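Long-range contacts in putative aldehyde dehydrogenase (Burkholderia cenocepacia, PDB 4YWE), which probably oxidises aldehydes, with NAD or NADP as the electron acceptor, as members of the aldehyde dehydrogenase family generally do: residues T143-H148 against T477-I482; I227-F232 against H250-L255; G286-S291 against P330-K335; Q338-F343 against E388-P393. All coordinates share one frame; numbering follows the deposited sequence.

Contact 1 of 4, residues T143-H148 against T477-I482; sequences TVREPH and TALKTI
Strands 143-147 and 477-482 run antiparallel, their short axes coming within 4.3 Å with directions 144° apart; Val-144 pairs with Lys-480 and Glu-146 with Ala-478 as hydrogen-bonded pairs, while Thr-143/Thr-481 and Arg-145/Leu-479 are non-hydrogen-bonded. Ala-478 N donates to Glu-146 O at 2.7 Å and Glu-146 N to Ala-478 O at 3.2 Å. A water also donates to Ala-478 O and to Glu-146 OE1, giving that carbonyl two donors. On the face shared by Val-144 and Lys-480, the lysine bends at its third torsion (chi3 -72°), which turns NZ onto the syn lone pair of Glu-146 OE2 in a 2.9 Å salt bridge. NZ has further acceptors in Ala-433 O and Leu-436 O of the second subunit. On the opposite face, Leu-479 CD1 sits 3.6 Å from Thr-143 CB and covers one face of the Arg-145 guanidinium near its rim. At the guanidinium edge, in plane, a water joins Arg-145 NH1 to Thr-477 OG1, which also hydrogen-bonds Leu-473 O; NH2 of the arginine makes a salt bridge to Glu-131. The His-148 ring lies over the Thr-477 backbone, with CE1 3.3 Å from Thr-477 O, while its NE2 bonds Gly-475 O. Thr-481 and Ile-482 pair in a parallel ladder with a strand of the second subunit, so the sheet runs on across the interface, as expected of the oligomerisation domain of aldehyde dehydrogenases.

Contact 2 of 4, residues I227-F232 against H250-L255; sequences IDHISF and HVPVTL. With MG (magnesium ion), chain L.
Ile-230, Thr-254 and Phe-232 carry the backbone bonds of a parallel pair whose short strand directions differ by 13°. Ile-230 N donates to Pro-252 O at 3.0 Å, Thr-254 N to Ile-230 O at 2.8 Å, and Phe-232 N to Thr-254 O. Apolar contacts line the face holding Ile-230, Val-253, Phe-232 and Leu-255: Ile-230 CB meets Val-253 CG2 at 4.0 Å, and Leu-255 CD2 approaches Phe-232 CD2 at 3.9 Å. Val-251, its CG1 anti to the backbone N (chi1 173°), sends that methyl against Ile-230 CG1 at 3.9 Å, crossing at about a right angle. Helix 236-246, the connection of this beta-alpha-beta unit, covers the face, with Ala-246 against Ile-230 and Val-253. Polar groups occupy the other side: Thr-254 OG1 lies at the edge of the His-229 ring, 3.4 Å from CE1; a water bonds OG1 and His-229 NE2. Within the segments magnesium is bound by His-250 O (2.1 Å), where a Schellman motif ends the helix; water is another ligand. The chemistry thus divides by face: hydrocarbon toward the helix; opposite it, Ser-231 OG bonds Glu-467 and the Thr-254 side chain lies about 4 Å from that of Glu-256, the predicted active-site residue.

Contact 3 of 4, residues G286-S291 against P330-K335; sequences GGQTCS and PLINAK
Gln-288 reaches Ile-332 because its CG stands anti to the carbonyl carbon (chi1 -60°) and the chain then runs extended (chi2 174°), carrying the amide across to the other segment. There Ile-332 N donates to OE1 of Gln-288 at 3.1 Å; the C=O...N angle of 124° and the in-plane approach place the donor on an oxygen lone pair. OE1 also touches hydrocarbon, Leu-331 CB and Ile-332 CG2 each lying 3.7 Å away. On the nitrogen side a water accepts from Gln-288 NE2 and donates to Pro-330 O at 2.9 Å, although its modelled separation from NE2 is so short that the exact position is doubtful. The OE1 bond sets the amide's orientation, and the water, if correctly placed, would support it from the NE2 side. Leu-331 fills in beside it: CD2 is 3.8 Å from Gln-288 CD and equally far from Gly-286 O. The glutamine is itself the centre of an inverse gamma turn, closed by a weak bond from Thr-289 N to Gly-287 O, and its own carbonyl accepts from Asn-285 and Asn-158. The buried amide consequently joins the loop between helix 271-283 and strand 293-299, whose sequence is consistent with the family's cysteine signature, to the turn leading into helix 334-349, where Asn-333 is the N-cap.

Contact 4 of 4, residues Q338-F343 against E388-P393; sequences QRVWDF and EEVFGP
Phe-343 and Val-390 form a CH-pi contact where helix 334-349 packs on a loop, Glu-388 to Pro-393, whose sequence EEVFGP is consistent with the conserved E-E-(I/V)-F-G-P motif of the aldehyde dehydrogenase catalytic domain. Val-390 CG2 is 3.8 Å from the centroid of the Phe-343 ring and 14° off its normal, so the methyl sits over the middle of one face. CG1 of the same valine reaches Phe-343 CD2 at 4.0 Å, and the two side chains slide past each other in opposite directions. The CZ end of the ring meets the loop backbone, 3.6 Å from Glu-389 O. Glu-388 crosses it at about a right angle, its carboxylate plane 83° from the ring plane; OE1 of this glutamate is in a salt bridge with Arg-384, which also makes a cation-pi contact with Phe-343. In Val-340, one turn earlier on the helix, CG1 is anti to the backbone N (chi1 176°), which puts CG2 anti to the carbonyl carbon, packed 4.0 Å from Gly-392 CA and 4.2 Å from Val-390 CG1. The valine pair thus extends the apolar contact from the ring to the glycine. At the margin, the extended Arg-339 lays one face of its guanidinium near Phe-343 CE2, and its edge meets the loop carbonyls: NH2 gives a weak hydrogen bond of 3.3 Å to Glu-389 O.

Along the chain, contact 1 joins the most distant segments and encloses the other three, which follow in series from contact 2 to contact 4. Contacts 1 and 2 share one sheet, strands 139-155 and 229-233 being neighbours in it; their centres are 16 Å apart, His-148 CD2 touches His-229 CB, and both reach the second subunit. Contacts 3 and 4 lie only 9 Å apart between centres and both use helix 334-349, with Leu-331 CD1 against Val-340 CG2; no other chain touches them. Contact 3 is about 39 Å from contact 1 between centres, across the middle of the chain. Among these four, those reaching another subunit therefore lie apart from those round helix 334-349.

Contact 1 of 4, residues T143-H148 against T477-I482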
loop_
_atom_site.group_PDB
_atom_site.type_symbol
_atom_site.label_atom_id
_atom_site.label_comp_id
_atom_site.label_asym_id
_atom_site.label_seq_id
_atom_site.Cartn_x
_atom_site.Cartn_y
_atom_site.Cartn_z
ATOM N N THR A 143 0.262 11.245 -6.684
ATOM C CA THR A 143 -0.752 10.612 -7.515
ATOM C C THR A 143 -2.103 10.662 -6.818
ATOM O O THR A 143 -2.188 10.529 -5.597
ATOM C CB THR A 143 -0.401 9.149 -7.839
ATOM O OG1 THR A 143 -0.497 8.356 -6.650
ATOM C CG2 THR A 143 1.009 9.044 -8.410
ATOM N N VAL A 144 -3.157 10.861 -7.600
ATOM C CA VAL A 144 -4.508 10.911 -7.063
ATOM C C VAL A 144 -5.397 9.950 -7.839
ATOM O O VAL A 144 -5.316 9.868 -9.064
ATOM C CB VAL A 144 -5.074 12.343 -7.101
ATOM C CG1 VAL A 144 -4.417 13.202 -6.032
ATOM C CG2 VAL A 144 -4.880 12.956 -8.479
ATOM N N ARG A 145 -6.237 9.217 -7.119
ATOM C CA ARG A 145 -7.138 8.263 -7.750
ATOM C C ARG A 145 -8.521 8.882 -7.898
ATOM O O ARG A 145 -9.300 8.937 -6.948
ATOM C CB ARG A 145 -7.191 6.965 -6.947
ATOM C CG ARG A 145 -5.826 6.300 -6.835
ATOM C CD ARG A 145 -5.871 4.961 -6.120
ATOM N NE ARG A 145 -4.527 4.413 -5.960
ATOM C CZ ARG A 145 -3.878 3.738 -6.903
ATOM N NH1 ARG A 145 -4.452 3.517 -8.079
ATOM N NH2 ARG A 145 -2.655 3.279 -6.672
ATOM N N GLU A 146 -8.808 9.357 -9.105
ATOM C CA GLU A 146 -10.041 10.080 -9.379
ATOM C C GLU A 146 -11.080 9.174 -10.016
ATOM O O GLU A 146 -10.732 8.257 -10.757
ATOM C CB GLU A 146 -9.762 11.268 -10.298
ATOM C CG GLU A 146 -8.737 12.243 -9.759
ATOM C CD GLU A 146 -8.278 13.217 -10.816
ATOM O OE1 GLU A 146 -8.276 12.832 -12.004
ATOM O OE2 GLU A 146 -7.928 14.363 -10.465
ATOM N N PRO A 147 -12.366 9.440 -9.742
ATOM C CA PRO A 147 -13.439 8.672 -10.380
ATOM C C PRO A 147 -13.395 8.810 -11.897
ATOM O O PRO A 147 -12.883 9.811 -12.400
ATOM C CB PRO A 147 -14.712 9.302 -9.808
ATOM C CG PRO A 147 -14.299 10.673 -9.378
ATOM C CD PRO A 147 -12.895 10.517 -8.886
ATOM N N HIS A 148 -13.908 7.813 -12.611
ATOM C CA HIS A 148 -13.991 7.888 -14.065
ATOM C C HIS A 148 -14.912 9.029 -14.476
ATOM O O HIS A 148 -14.664 9.723 -15.461
ATOM C CB HIS A 148 -14.498 6.568 -14.649
ATOM C CG HIS A 148 -13.586 5.407 -14.413
ATOM N ND1 HIS A 148 -12.343 5.302 -15.004
ATOM C CD2 HIS A 148 -13.737 4.292 -13.659
ATOM C CE1 HIS A 148 -11.770 4.177 -14.619
ATOM N NE2 HIS A 148 -12.594 3.545 -13.803
ATOM N N THR A 477 -11.680 3.890 -10.474
ATOM C CA THR A 477 -10.951 5.151 -10.522
ATOM C C THR A 477 -9.871 5.100 -11.598
ATOM O O THR A 477 -9.586 4.039 -12.152
ATOM C CB THR A 477 -10.294 5.506 -9.163
ATOM O OG1 THR A 477 -9.376 4.475 -8.778
ATOM C CG2 THR A 477 -11.351 5.687 -8.079
ATOM N N ALA A 478 -9.289 6.258 -11.897
ATOM C CA ALA A 478 -8.177 6.350 -12.838
ATOM C C ALA A 478 -7.065 7.191 -12.228
ATOM O O ALA A 478 -7.320 8.257 -11.669
ATOM C CB ALA A 478 -8.633 6.941 -14.156
ATOM N N LEU A 479 -5.831 6.711 -12.338
ATOM C CA LEU A 479 -4.705 7.372 -11.690
ATOM C C LEU A 479 -4.252 8.610 -12.456
ATOM O O LEU A 479 -4.018 8.562 -13.666
ATOM C CB LEU A 479 -3.532 6.402 -11.533
ATOM C CG LEU A 479 -2.419 6.863 -10.590
ATOM C CD1 LEU A 479 -2.907 6.855 -9.150
ATOM C CD2 LEU A 479 -1.173 6.003 -10.744
ATOM N N LYS A 480 -4.141 9.722 -11.739
ATOM C CA LYS A 480 -3.560 10.939 -12.286
ATOM C C LYS A 480 -2.256 11.246 -11.561
ATOM O O LYS A 480 -2.220 11.290 -10.332
ATOM C CB LYS A 480 -4.527 12.119 -12.160
ATOM C CG LYS A 480 -3.895 13.463 -12.510
ATOM C CD LYS A 480 -4.809 14.632 -12.171
ATOM C CE LYS A 480 -5.992 14.713 -13.121
ATOM N NZ LYS A 480 -6.904 15.839 -12.771
ATOM N N THR A 481 -1.186 11.450 -12.319
ATOM C CA THR A 481 0.107 11.771 -11.726
ATOM C C THR A 481 0.415 13.262 -11.864
ATOM O O THR A 481 0.308 13.834 -12.950
ATOM C CB THR A 481 1.240 10.948 -12.364
ATOM O OG1 THR A 481 0.933 9.553 -12.253
ATOM C CG2 THR A 481 2.565 11.225 -11.671
ATOM N N ILE A 482 0.792 13.886 -10.755
ATOM C CA ILE A 482 1.096 15.312 -10.743
ATOM C C ILE A 482 2.556 15.536 -10.371
ATOM O O ILE A 482 2.972 15.244 -9.249
ATOM C CB ILE A 482 0.162 16.066 -9.782
ATOM C CG1 ILE A 482 -1.300 15.823 -10.166
ATOM C CG2 ILE A 482 0.491 17.553 -9.778
ATOM C CD1 ILE A 482 -2.300 16.390 -9.178
HETATM O O HOH W 1 -6.734 3.985 -9.385
HETATM O O HOH W 2 -7.643 10.488 -13.079
#

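Contact 2 of 4, residues I227-F232 against H250-L255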
loop_
_atom_site.group_PDB
_atom_site.type_symbol
_atom_site.label_atom_id
_atom_site.label_comp_id
_atom_site.label_asym_id
_atom_site.label_seq_id
_atom_site.Cartn_x
_atom_site.Cartn_y
_atom_site.Cartn_z
ATOM N N ILE A 227 -20.488 7.904 -21.290
ATOM C CA ILE A 227 -20.113 7.042 -20.173
ATOM C C ILE A 227 -18.603 6.830 -20.210
ATOM O O ILE A 227 -18.011 6.757 -21.286
ATOM C CB ILE A 227 -20.892 5.710 -20.220
ATOM C CG1 ILE A 227 -22.388 5.976 -20.051
ATOM C CG2 ILE A 227 -20.408 4.743 -19.146
ATOM C CD1 ILE A 227 -23.245 4.737 -20.131
ATOM N N ASP A 228 -17.977 6.743 -19.039
ATOM C CA ASP A 228 -16.521 6.695 -18.960
ATOM C C ASP A 228 -15.987 5.314 -18.587
ATOM O O ASP A 228 -14.810 5.025 -18.791
ATOM C CB ASP A 228 -16.023 7.732 -17.952
ATOM C CG ASP A 228 -16.541 9.123 -18.253
ATOM O OD1 ASP A 228 -16.135 9.699 -19.285
ATOM O OD2 ASP A 228 -17.357 9.639 -17.458
ATOM N N HIS A 229 -16.855 4.469 -18.043
ATOM C CA HIS A 229 -16.467 3.123 -17.629
ATOM C C HIS A 229 -17.701 2.241 -17.491
ATOM O O HIS A 229 -18.751 2.697 -17.039
ATOM C CB HIS A 229 -15.690 3.162 -16.310
ATOM C CG HIS A 229 -15.458 1.813 -15.704
ATOM N ND1 HIS A 229 -14.355 1.040 -16.003
ATOM C CD2 HIS A 229 -16.187 1.097 -14.815
ATOM C CE1 HIS A 229 -14.416 -0.091 -15.326
ATOM N NE2 HIS A 229 -15.518 -0.082 -14.598
ATOM N N ILE A 230 -17.572 0.979 -17.882
ATOM C CA ILE A 230 -18.698 0.057 -17.830
ATOM C C ILE A 230 -18.375 -1.153 -16.965
ATOM O O ILE A 230 -17.326 -1.782 -17.120
ATOM C CB ILE A 230 -19.116 -0.390 -19.245
ATOM C CG1 ILE A 230 -19.529 0.817 -20.088
ATOM C CG2 ILE A 230 -20.255 -1.399 -19.169
ATOM C CD1 ILE A 230 -19.962 0.460 -21.494
ATOM N N SER A 231 -19.287 -1.471 -16.053
ATOM C CA SER A 231 -19.182 -2.678 -15.246
ATOM C C SER A 231 -20.198 -3.706 -15.730
ATOM O O SER A 231 -21.400 -3.553 -15.512
ATOM C CB SER A 231 -19.404 -2.361 -13.766
ATOM O OG SER A 231 -19.409 -3.544 -12.987
ATOM N N PHE A 232 -19.713 -4.751 -16.395
ATOM C CA PHE A 232 -20.601 -5.754 -16.970
ATOM C C PHE A 232 -20.557 -7.076 -16.211
ATOM O O PHE A 232 -19.491 -7.547 -15.816
ATOM C CB PHE A 232 -20.256 -5.999 -18.443
ATOM C CG PHE A 232 -21.116 -7.047 -19.100
ATOM C CD1 PHE A 232 -22.313 -6.698 -19.703
ATOM C CD2 PHE A 232 -20.729 -8.379 -19.112
ATOM C CE1 PHE A 232 -23.108 -7.657 -20.304
ATOM C CE2 PHE A 232 -21.519 -9.341 -19.709
ATOM C CZ PHE A 232 -22.709 -8.981 -20.310
ATOM N N HIS A 250 -13.763 4.099 -26.935
ATOM C CA HIS A 250 -12.602 3.758 -26.111
ATOM C C HIS A 250 -12.956 3.708 -24.626
ATOM O O HIS A 250 -12.189 4.162 -23.776
ATOM C CB HIS A 250 -11.462 4.753 -26.350
ATOM C CG HIS A 250 -11.005 4.812 -27.774
ATOM N ND1 HIS A 250 -10.162 3.869 -28.323
ATOM C CD2 HIS A 250 -11.278 5.696 -28.763
ATOM C CE1 HIS A 250 -9.934 4.171 -29.590
ATOM N NE2 HIS A 250 -10.600 5.274 -29.881
ATOM N N VAL A 251 -14.122 3.148 -24.322
ATOM C CA VAL A 251 -14.578 3.026 -22.943
ATOM C C VAL A 251 -14.181 1.667 -22.377
ATOM O O VAL A 251 -14.543 0.629 -22.931
ATOM C CB VAL A 251 -16.098 3.238 -22.840
ATOM C CG1 VAL A 251 -16.585 2.947 -21.424
ATOM C CG2 VAL A 251 -16.463 4.652 -23.261
ATOM N N PRO A 252 -13.434 1.673 -21.263
ATOM C CA PRO A 252 -13.005 0.439 -20.599
ATOM C C PRO A 252 -14.181 -0.343 -20.020
ATOM O O PRO A 252 -15.106 0.255 -19.466
ATOM C CB PRO A 252 -12.078 0.944 -19.487
ATOM C CG PRO A 252 -12.544 2.334 -19.215
ATOM C CD PRO A 252 -12.983 2.876 -20.542
ATOM N N VAL A 253 -14.143 -1.664 -20.155
ATOM C CA VAL A 253 -15.226 -2.515 -19.672
ATOM C C VAL A 253 -14.689 -3.600 -18.751
ATOM O O VAL A 253 -13.751 -4.317 -19.100
ATOM C CB VAL A 253 -16.002 -3.153 -20.843
ATOM C CG1 VAL A 253 -17.112 -4.052 -20.318
ATOM C CG2 VAL A 253 -16.569 -2.084 -21.756
ATOM N N THR A 254 -15.285 -3.716 -17.570
ATOM C CA THR A 254 -14.979 -4.823 -16.674
ATOM C C THR A 254 -15.927 -5.979 -16.976
ATOM O O THR A 254 -17.142 -5.793 -17.033
ATOM C CB THR A 254 -15.097 -4.411 -15.198
ATOM O OG1 THR A 254 -14.076 -3.455 -14.890
ATOM C CG2 THR A 254 -14.938 -5.622 -14.289
ATOM N N LEU A 255 -15.369 -7.167 -17.184
ATOM C CA LEU A 255 -16.167 -8.330 -17.555
ATOM C C LEU A 255 -16.235 -9.365 -16.439
ATOM O O LEU A 255 -15.244 -10.031 -16.134
ATOM C CB LEU A 255 -15.605 -8.983 -18.822
ATOM C CG LEU A 255 -15.684 -8.185 -20.125
ATOM C CD1 LEU A 255 -15.099 -8.992 -21.269
ATOM C CD2 LEU A 255 -17.120 -7.792 -20.427
HETATM MG MG MG L . -11.248 5.813 -22.776
HETATM O O HOH W 3 -15.364 -2.311 -12.185
HETATM O O HOH W 4 -11.024 6.128 -20.489
#

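Contact 3 of 4, residues G286-S291 against P330-K335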
loop_
_atom_site.group_PDB
_atom_site.type_symbol
_atom_site.label_atom_id
_atom_site.label_comp_id
_atom_site.label_asym_id
_atom_site.label_seq_id
_atom_site.Cartn_x
_atom_site.Cartn_y
_atom_site.Cartn_z
ATOM N N GLY A 286 -30.585 -22.186 -7.555
ATOM C CA GLY A 286 -30.823 -23.137 -8.626
ATOM C C GLY A 286 -29.648 -23.315 -9.569
ATOM O O GLY A 286 -29.828 -23.595 -10.754
ATOM N N GLY A 287 -28.440 -23.140 -9.045
ATOM C CA GLY A 287 -27.236 -23.256 -9.848
ATOM C C GLY A 287 -27.026 -22.086 -10.790
ATOM O O GLY A 287 -26.092 -22.080 -11.591
ATOM N N GLN A 288 -27.902 -21.091 -10.692
ATOM C CA GLN A 288 -27.814 -19.900 -11.525
ATOM C C GLN A 288 -26.854 -18.897 -10.896
ATOM O O GLN A 288 -27.249 -17.806 -10.481
ATOM C CB GLN A 288 -29.202 -19.286 -11.726
ATOM C CG GLN A 288 -30.186 -20.232 -12.405
ATOM C CD GLN A 288 -31.594 -19.675 -12.469
ATOM O OE1 GLN A 288 -32.201 -19.610 -13.540
ATOM N NE2 GLN A 288 -32.130 -19.283 -11.317
ATOM N N THR A 289 -25.588 -19.296 -10.826
ATOM C CA THR A 289 -24.532 -18.490 -10.230
ATOM C C THR A 289 -23.264 -18.651 -11.061
ATOM O O THR A 289 -22.894 -19.768 -11.419
ATOM C CB THR A 289 -24.256 -18.908 -8.772
ATOM O OG1 THR A 289 -25.471 -18.847 -8.013
ATOM C CG2 THR A 289 -23.213 -18.002 -8.136
ATOM N N CYS A 290 -22.610 -17.537 -11.376
ATOM C CA CYS A 290 -21.393 -17.562 -12.186
ATOM C C CYS A 290 -20.317 -18.461 -11.579
ATOM O O CYS A 290 -19.642 -19.203 -12.292
ATOM C CB CYS A 290 -20.840 -16.145 -12.365
ATOM S SG CYS A 290 -21.877 -15.046 -13.360
ATOM N N SER A 291 -20.171 -18.396 -10.259
ATOM C CA SER A 291 -19.120 -19.134 -9.569
ATOM C C SER A 291 -19.633 -20.427 -8.945
ATOM O O SER A 291 -19.053 -20.927 -7.981
ATOM C CB SER A 291 -18.486 -18.261 -8.485
ATOM O OG SER A 291 -19.424 -17.959 -7.467
ATOM N N PRO A 330 -37.674 -22.407 -8.582
ATOM C CA PRO A 330 -37.716 -22.551 -10.040
ATOM C C PRO A 330 -36.592 -21.784 -10.723
ATOM O O PRO A 330 -35.935 -20.962 -10.082
ATOM C CB PRO A 330 -39.076 -21.957 -10.404
ATOM C CG PRO A 330 -39.306 -20.925 -9.354
ATOM C CD PRO A 330 -38.719 -21.494 -8.088
ATOM N N LEU A 331 -36.371 -22.053 -12.006
ATOM C CA LEU A 331 -35.403 -21.289 -12.781
ATOM C C LEU A 331 -36.056 -19.995 -13.255
ATOM O O LEU A 331 -37.268 -19.830 -13.131
ATOM C CB LEU A 331 -34.877 -22.108 -13.960
ATOM C CG LEU A 331 -34.197 -23.423 -13.568
ATOM C CD1 LEU A 331 -33.580 -24.107 -14.780
ATOM C CD2 LEU A 331 -33.150 -23.188 -12.486
ATOM N N ILE A 332 -35.256 -19.082 -13.795
ATOM C CA ILE A 332 -35.716 -17.720 -14.049
ATOM C C ILE A 332 -36.789 -17.649 -15.144
ATOM O O ILE A 332 -37.685 -16.808 -15.075
ATOM C CB ILE A 332 -34.519 -16.797 -14.381
ATOM C CG1 ILE A 332 -34.950 -15.328 -14.380
ATOM C CG2 ILE A 332 -33.876 -17.182 -15.700
ATOM C CD1 ILE A 332 -35.480 -14.850 -13.045
ATOM N N ASN A 333 -36.715 -18.530 -16.140
ATOM C CA ASN A 333 -37.719 -18.555 -17.202
ATOM C C ASN A 333 -37.689 -19.854 -18.005
ATOM O O ASN A 333 -36.939 -20.777 -17.688
ATOM C CB ASN A 333 -37.543 -17.353 -18.142
ATOM C CG ASN A 333 -36.137 -17.239 -18.704
ATOM O OD1 ASN A 333 -35.463 -18.239 -18.949
ATOM N ND2 ASN A 333 -35.689 -16.006 -18.914
ATOM N N ALA A 334 -38.512 -19.912 -19.048
ATOM C CA ALA A 334 -38.632 -21.107 -19.877
ATOM C C ALA A 334 -37.405 -21.312 -20.759
ATOM O O ALA A 334 -37.011 -22.447 -21.032
ATOM C CB ALA A 334 -39.887 -21.028 -20.732
ATOM N N LYS A 335 -36.807 -20.213 -21.208
ATOM C CA LYS A 335 -35.632 -20.276 -22.072
ATOM C C LYS A 335 -34.447 -20.913 -21.352
ATOM O O LYS A 335 -33.688 -21.679 -21.944
ATOM C CB LYS A 335 -35.255 -18.878 -22.567
HETATM O O HOH W 5 -34.509 -18.616 -10.869
#

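Contact 4 of 4, residues Q338-F343 against E388-P393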
loop_
_atom_site.group_PDB
_atom_site.type_symbol
_atom_site.label_atom_id
_atom_site.label_comp_id
_atom_site.label_asym_id
_atom_site.label_seq_id
_atom_site.Cartn_x
_atom_site.Cartn_y
_atom_site.Cartn_z
ATOM N N GLN A 338 -35.271 -24.742 -20.633
ATOM C CA GLN A 338 -35.062 -25.558 -21.823
ATOM C C GLN A 338 -33.574 -25.800 -22.056
ATOM O O GLN A 338 -33.173 -26.867 -22.519
ATOM C CB GLN A 338 -35.692 -24.892 -23.049
ATOM C CG GLN A 338 -35.574 -25.697 -24.333
ATOM C CD GLN A 338 -36.376 -26.984 -24.292
ATOM O OE1 GLN A 338 -35.848 -28.065 -24.551
ATOM N NE2 GLN A 338 -37.659 -26.873 -23.972
ATOM N N ARG A 339 -32.760 -24.801 -21.730
ATOM C CA ARG A 339 -31.315 -24.905 -21.894
ATOM C C ARG A 339 -30.735 -25.987 -20.988
ATOM O O ARG A 339 -29.854 -26.743 -21.397
ATOM C CB ARG A 339 -30.645 -23.559 -21.607
ATOM C CG ARG A 339 -29.127 -23.603 -21.649
ATOM C CD ARG A 339 -28.522 -22.232 -21.411
ATOM N NE ARG A 339 -27.062 -22.281 -21.401
ATOM C CZ ARG A 339 -26.307 -22.233 -22.494
ATOM N NH1 ARG A 339 -26.872 -22.135 -23.689
ATOM N NH2 ARG A 339 -24.986 -22.285 -22.391
ATOM N N VAL A 340 -31.236 -26.058 -19.759
ATOM C CA VAL A 340 -30.809 -27.081 -18.813
ATOM C C VAL A 340 -31.269 -28.454 -19.297
ATOM O O VAL A 340 -30.534 -29.437 -19.194
ATOM C CB VAL A 340 -31.340 -26.788 -17.394
ATOM C CG1 VAL A 340 -30.969 -27.916 -16.440
ATOM C CG2 VAL A 340 -30.800 -25.459 -16.889
ATOM N N TRP A 341 -32.485 -28.510 -19.833
ATOM C CA TRP A 341 -33.032 -29.747 -20.381
ATOM C C TRP A 341 -32.157 -30.299 -21.502
ATOM O O TRP A 341 -31.966 -31.510 -21.612
ATOM C CB TRP A 341 -34.455 -29.524 -20.901
ATOM C CG TRP A 341 -35.489 -29.420 -19.826
ATOM C CD1 TRP A 341 -35.346 -29.757 -18.512
ATOM C CD2 TRP A 341 -36.834 -28.946 -19.974
ATOM N NE1 TRP A 341 -36.518 -29.523 -17.833
ATOM C CE2 TRP A 341 -37.446 -29.024 -18.708
ATOM C CE3 TRP A 341 -37.578 -28.463 -21.056
ATOM C CZ2 TRP A 341 -38.768 -28.639 -18.493
ATOM C CZ3 TRP A 341 -38.890 -28.079 -20.840
ATOM C CH2 TRP A 341 -39.471 -28.169 -19.568
ATOM N N ASP A 342 -31.631 -29.405 -22.333
ATOM C CA ASP A 342 -30.808 -29.807 -23.468
ATOM C C ASP A 342 -29.479 -30.398 -23.007
ATOM O O ASP A 342 -28.974 -31.346 -23.607
ATOM C CB ASP A 342 -30.566 -28.621 -24.402
ATOM C CG ASP A 342 -31.843 -28.125 -25.053
ATOM O OD1 ASP A 342 -32.858 -28.850 -24.999
ATOM O OD2 ASP A 342 -31.831 -27.014 -25.622
ATOM N N PHE A 343 -28.918 -29.833 -21.942
ATOM C CA PHE A 343 -27.699 -30.374 -21.349
ATOM C C PHE A 343 -27.930 -31.784 -20.817
ATOM O O PHE A 343 -27.161 -32.701 -21.103
ATOM C CB PHE A 343 -27.198 -29.473 -20.218
ATOM C CG PHE A 343 -26.291 -28.370 -20.674
ATOM C CD1 PHE A 343 -24.944 -28.610 -20.888
ATOM C CD2 PHE A 343 -26.779 -27.090 -20.874
ATOM C CE1 PHE A 343 -24.102 -27.595 -21.302
ATOM C CE2 PHE A 343 -25.941 -26.071 -21.288
ATOM C CZ PHE A 343 -24.601 -26.324 -21.500
ATOM N N GLU A 388 -18.904 -26.554 -20.749
ATOM C CA GLU A 388 -19.743 -25.368 -20.901
ATOM C C GLU A 388 -20.607 -25.114 -19.669
ATOM O O GLU A 388 -20.995 -26.047 -18.964
ATOM C CB GLU A 388 -20.627 -25.496 -22.143
ATOM C CG GLU A 388 -19.844 -25.643 -23.441
ATOM C CD GLU A 388 -20.739 -25.684 -24.664
ATOM O OE1 GLU A 388 -21.963 -25.481 -24.518
ATOM O OE2 GLU A 388 -20.218 -25.921 -25.775
ATOM N N GLU A 389 -20.908 -23.843 -19.421
ATOM C CA GLU A 389 -21.717 -23.453 -18.273
ATOM C C GLU A 389 -23.183 -23.812 -18.490
ATOM O O GLU A 389 -23.776 -23.455 -19.506
ATOM C CB GLU A 389 -21.577 -21.953 -17.999
ATOM C CG GLU A 389 -22.292 -21.486 -16.740
ATOM C CD GLU A 389 -22.010 -20.032 -16.412
ATOM O OE1 GLU A 389 -22.253 -19.165 -17.279
ATOM O OE2 GLU A 389 -21.542 -19.755 -15.286
ATOM N N VAL A 390 -23.762 -24.517 -17.525
ATOM C CA VAL A 390 -25.151 -24.949 -17.616
ATOM C C VAL A 390 -26.082 -23.875 -17.061
ATOM O O VAL A 390 -27.166 -23.642 -17.598
ATOM C CB VAL A 390 -25.357 -26.285 -16.878
ATOM C CG1 VAL A 390 -26.818 -26.713 -16.930
ATOM C CG2 VAL A 390 -24.459 -27.357 -17.473
ATOM N N PHE A 391 -25.634 -23.217 -15.995
ATOM C CA PHE A 391 -26.450 -22.265 -15.242
ATOM C C PHE A 391 -27.720 -22.946 -14.745
ATOM O O PHE A 391 -28.818 -22.394 -14.824
ATOM C CB PHE A 391 -26.781 -21.029 -16.082
ATOM C CG PHE A 391 -26.434 -19.735 -15.406
ATOM C CD1 PHE A 391 -25.118 -19.439 -15.089
ATOM C CD2 PHE A 391 -27.418 -18.816 -15.086
ATOM C CE1 PHE A 391 -24.789 -18.251 -14.465
ATOM C CE2 PHE A 391 -27.095 -17.624 -14.459
ATOM C CZ PHE A 391 -25.779 -17.342 -14.149
ATOM N N GLY A 392 -27.546 -24.163 -14.244
ATOM C CA GLY A 392 -28.617 -24.920 -13.626
ATOM C C GLY A 392 -28.064 -25.710 -12.456
ATOM O O GLY A 392 -26.853 -25.718 -12.232
ATOM N N PRO A 393 -28.942 -26.387 -11.706
ATOM C CA PRO A 393 -28.501 -27.142 -10.530
ATOM C C PRO A 393 -27.903 -28.495 -10.905
ATOM O O PRO A 393 -28.327 -29.525 -10.386
ATOM C CB PRO A 393 -29.792 -27.311 -9.734
ATOM C CG PRO A 393 -30.850 -27.393 -10.788
ATOM C CD PRO A 393 -30.396 -26.502 -11.922
#